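Local structure of StiE protein (6ECX) at residues G187-A192 and F288-D293. The protein acts, through this methyltransferase domain of a polyketide synthase, in O-methylation with S-adenosylmethionine as methyl donor, and is probably involved in making a polyketide antibiotic. Residues are numbered along the deposited sequence; the frame is centred on the assembly and turned at random.
Sequences GLLIMA and FHVQKD
Antiparallel beta pairing joins residues 187-191 to 288-292 in the central sheet of the methyltransferase domain, Gly-187 facing Lys-292 and Met-191 facing Phe-288. Five backbone hydrogen bonds hold the ladder. Leu-189 and Val-290 exchange two, the straighter running from Leu-189 N to Val-290 O (2.9 Å, 171° at the hydrogen); Met-191 and Phe-288 exchange two more, and Lys-292 N closes the far end on Gly-187 O (2.8 Å). CA-H groups of Leu-188 and Ile-190 contact Val-290 O and Phe-288 O. With strand order 3-2-1-4-5-7-6, antiparallel at strand 283-292, this is the class I, Rossmann-like methyltransferase sheet; the other edge of 187-192 bonds to strand 157-163. On one face the His-289 ring crosses Ile-190 and Leu-188 obliquely, both from the same side: Ile-190 CG2 at CD2 (3.7 Å), Leu-188 CD2 at CE1 (3.8 Å). With CG anti to the backbone N (chi1 -174°), the ring comes nearer to 187-192 than CB does. Gln-291 CG approaches Leu-188 CD2 at 4.1 Å, while OE1 accepts a hydrogen bond from Arg-227 and NE2 gives one to Gly-186 O. On the opposite face Leu-189 CB abuts Val-290 CB (3.9 Å). Phe-288 turns its ring edge to Met-191 O, in plane, with CD1 at 3.5 Å, and helix 214-222 covers this side through Trp-217 and Phe-221. Lys-292 extends away, NZ hydrogen-bonded to Leu-183 O and salt-bridged to Asp-180.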
ATOM      1  N   GLY A 187      -9.812   7.410  15.018  1.00 38.83           N
ATOM      2  CA  GLY A 187      -9.695   7.333  13.561  1.00 36.97           C
ATOM      3  C   GLY A 187      -8.894   6.105  13.124  1.00 35.55           C
ATOM      4  O   GLY A 187      -8.209   5.470  13.913  1.00 34.53           O
ATOM      5  N   LEU A 188      -9.001   5.763  11.838  1.00 30.94           N
ATOM      6  CA  LEU A 188      -8.430   4.532  11.292  1.00 32.51           C
ATOM      7  C   LEU A 188      -7.268   4.822  10.341  1.00 34.78           C
ATOM      8  O   LEU A 188      -7.263   5.822   9.617  1.00 33.55           O
ATOM      9  CB  LEU A 188      -9.499   3.714  10.543  1.00 33.97           C
ATOM     10  CG  LEU A 188     -10.784   3.380  11.314  1.00 35.49           C
ATOM     11  CD1 LEU A 188     -11.789   2.661  10.417  1.00 32.76           C
ATOM     12  CD2 LEU A 188     -10.458   2.547  12.548  1.00 35.46           C
ATOM     13  N   LEU A 189      -6.288   3.926  10.343  1.00 34.35           N
ATOM     14  CA  LEU A 189      -5.154   3.937   9.414  1.00 34.67           C
ATOM     15  C   LEU A 189      -5.115   2.563   8.770  1.00 37.16           C
ATOM     16  O   LEU A 189      -5.087   1.558   9.486  1.00 35.17           O
ATOM     17  CB  LEU A 189      -3.847   4.197  10.168  1.00 32.82           C
ATOM     18  CG  LEU A 189      -2.512   3.971   9.440  1.00 35.45           C
ATOM     19  CD1 LEU A 189      -2.368   4.968   8.278  1.00 30.19           C
ATOM     20  CD2 LEU A 189      -1.373   4.087  10.436  1.00 33.59           C
ATOM     21  N   ILE A 190      -5.186   2.492   7.441  1.00 32.15           N
ATOM     22  CA  ILE A 190      -5.014   1.211   6.769  1.00 32.78           C
ATOM     23  C   ILE A 190      -3.776   1.316   5.881  1.00 34.17           C
ATOM     24  O   ILE A 190      -3.566   2.328   5.205  1.00 35.85           O
ATOM     25  CB  ILE A 190      -6.267   0.754   5.994  1.00 39.36           C
ATOM     26  CG1 ILE A 190      -6.733   1.775   4.985  1.00 40.30           C
ATOM     27  CG2 ILE A 190      -7.455   0.398   6.994  1.00 43.00           C
ATOM     28  CD1 ILE A 190      -7.977   1.275   4.196  1.00 42.46           C
ATOM     29  N   MET A 191      -2.926   0.296   5.944  1.00 35.19           N
ATOM     30  CA  MET A 191      -1.668   0.332   5.227  1.00 39.88           C
ATOM     31  C   MET A 191      -1.409  -1.024   4.610  1.00 40.47           C
ATOM     32  O   MET A 191      -1.802  -2.055   5.158  1.00 39.81           O
ATOM     33  CB  MET A 191      -0.498   0.684   6.141  1.00 38.65           C
ATOM     34  CG  MET A 191      -0.402   2.137   6.493  1.00 40.43           C
ATOM     35  SD  MET A 191       0.931   2.348   7.670  1.00 54.83           S
ATOM     36  CE  MET A 191       2.077   1.080   7.154  1.00 60.37           C
ATOM     37  N   ALA A 192      -0.783  -1.003   3.438  1.00 40.00           N
ATOM     38  CA  ALA A 192      -0.148  -2.177   2.870  1.00 40.35           C
ATOM     39  C   ALA A 192       1.350  -1.913   2.886  1.00 39.28           C
ATOM     40  O   ALA A 192       1.798  -0.871   2.392  1.00 42.12           O
ATOM     41  CB  ALA A 192      -0.651  -2.444   1.445  1.00 41.49           C
ATOM     42  N   PHE A 288      -2.429  -3.859   7.156  1.00 37.21           N
ATOM     43  CA  PHE A 288      -2.598  -3.405   8.529  1.00 40.67           C
ATOM     44  C   PHE A 288      -3.946  -2.707   8.683  1.00 41.61           C
ATOM     45  O   PHE A 288      -4.321  -1.875   7.849  1.00 35.93           O
ATOM     46  CB  PHE A 288      -1.511  -2.403   8.930  1.00 33.88           C
ATOM     47  CG  PHE A 288      -0.088  -2.921   8.831  1.00 40.25           C
ATOM     48  CD1 PHE A 288       0.575  -2.956   7.604  1.00 44.61           C
ATOM     49  CD2 PHE A 288       0.613  -3.278   9.973  1.00 43.68           C
ATOM     50  CE1 PHE A 288       1.890  -3.390   7.524  1.00 46.24           C
ATOM     51  CE2 PHE A 288       1.924  -3.708   9.908  1.00 48.95           C
ATOM     52  CZ  PHE A 288       2.568  -3.769   8.679  1.00 46.22           C
ATOM     53  N   HIS A 289      -4.652  -3.011   9.768  1.00 38.37           N
ATOM     54  CA  HIS A 289      -5.772  -2.183  10.213  1.00 40.43           C
ATOM     55  C   HIS A 289      -5.432  -1.643  11.599  1.00 38.76           C
ATOM     56  O   HIS A 289      -5.270  -2.420  12.546  1.00 36.32           O
ATOM     57  CB  HIS A 289      -7.083  -2.970  10.246  1.00 40.95           C
ATOM     58  CG  HIS A 289      -8.280  -2.126  10.565  1.00 42.74           C
ATOM     59  ND1 HIS A 289      -8.772  -1.985  11.845  1.00 48.97           N
ATOM     60  CD2 HIS A 289      -9.063  -1.354   9.776  1.00 42.99           C
ATOM     61  CE1 HIS A 289      -9.811  -1.169  11.833  1.00 39.43           C
ATOM     62  NE2 HIS A 289     -10.013  -0.776  10.587  1.00 49.64           N
ATOM     63  N   VAL A 290      -5.337  -0.321  11.709  1.00 34.46           N
ATOM     64  CA  VAL A 290      -4.804   0.374  12.873  1.00 32.45           C
ATOM     65  C   VAL A 290      -5.833   1.405  13.325  1.00 35.96           C
ATOM     66  O   VAL A 290      -6.507   2.024  12.493  1.00 34.20           O
ATOM     67  CB  VAL A 290      -3.460   1.049  12.512  1.00 39.22           C
ATOM     68  CG1 VAL A 290      -2.883   1.863  13.670  1.00 40.26           C
ATOM     69  CG2 VAL A 290      -2.451  -0.023  12.001  1.00 36.14           C
ATOM     70  N   GLN A 291      -5.946   1.613  14.640  1.00 37.06           N
ATOM     71  CA  GLN A 291      -6.855   2.624  15.172  1.00 31.60           C
ATOM     72  C   GLN A 291      -6.098   3.610  16.064  1.00 33.94           C
ATOM     73  O   GLN A 291      -5.259   3.215  16.865  1.00 34.09           O
ATOM     74  CB  GLN A 291      -8.014   1.980  15.953  1.00 31.39           C
ATOM     75  CG  GLN A 291      -9.065   3.009  16.392  1.00 34.82           C
ATOM     76  CD  GLN A 291     -10.178   2.401  17.213  1.00 40.56           C
ATOM     77  OE1 GLN A 291     -10.040   1.309  17.748  1.00 43.76           O
ATOM     78  NE2 GLN A 291     -11.307   3.084  17.269  1.00 35.72           N
ATOM     79  N   LYS A 292      -6.383   4.902  15.931  1.00 33.77           N
ATOM     80  CA  LYS A 292      -5.822   5.852  16.890  1.00 31.63           C
ATOM     81  C   LYS A 292      -6.437   5.660  18.277  1.00 35.47           C
ATOM     82  O   LYS A 292      -7.659   5.509  18.428  1.00 35.20           O
ATOM     83  CB  LYS A 292      -6.064   7.290  16.420  1.00 34.59           C
ATOM     84  CG  LYS A 292      -5.520   8.295  17.407  1.00 39.04           C
ATOM     85  CD  LYS A 292      -5.492   9.691  16.832  1.00 44.06           C
ATOM     86  CE  LYS A 292      -4.918  10.671  17.851  1.00 38.81           C
ATOM     87  NZ  LYS A 292      -4.644  11.962  17.163  1.00 36.95           N
ATOM     88  N   ASP A 293      -5.584   5.676  19.297  1.00 34.42           N
ATOM     89  CA  ASP A 293      -5.972   5.399  20.697  1.00 33.86           C
ATOM     90  C   ASP A 293      -5.217   6.429  21.544  1.00 38.40           C
ATOM     91  O   ASP A 293      -4.153   6.167  22.089  1.00 38.30           O
ATOM     92  CB  ASP A 293      -5.608   3.963  21.083  1.00 33.82           C
ATOM     93  CG  ASP A 293      -6.150   3.541  22.433  1.00 45.03           C
ATOM     94  OD1 ASP A 293      -6.538   4.386  23.268  1.00 42.20           O
ATOM     95  OD2 ASP A 293      -6.145   2.319  22.667  1.00 46.37           O
TER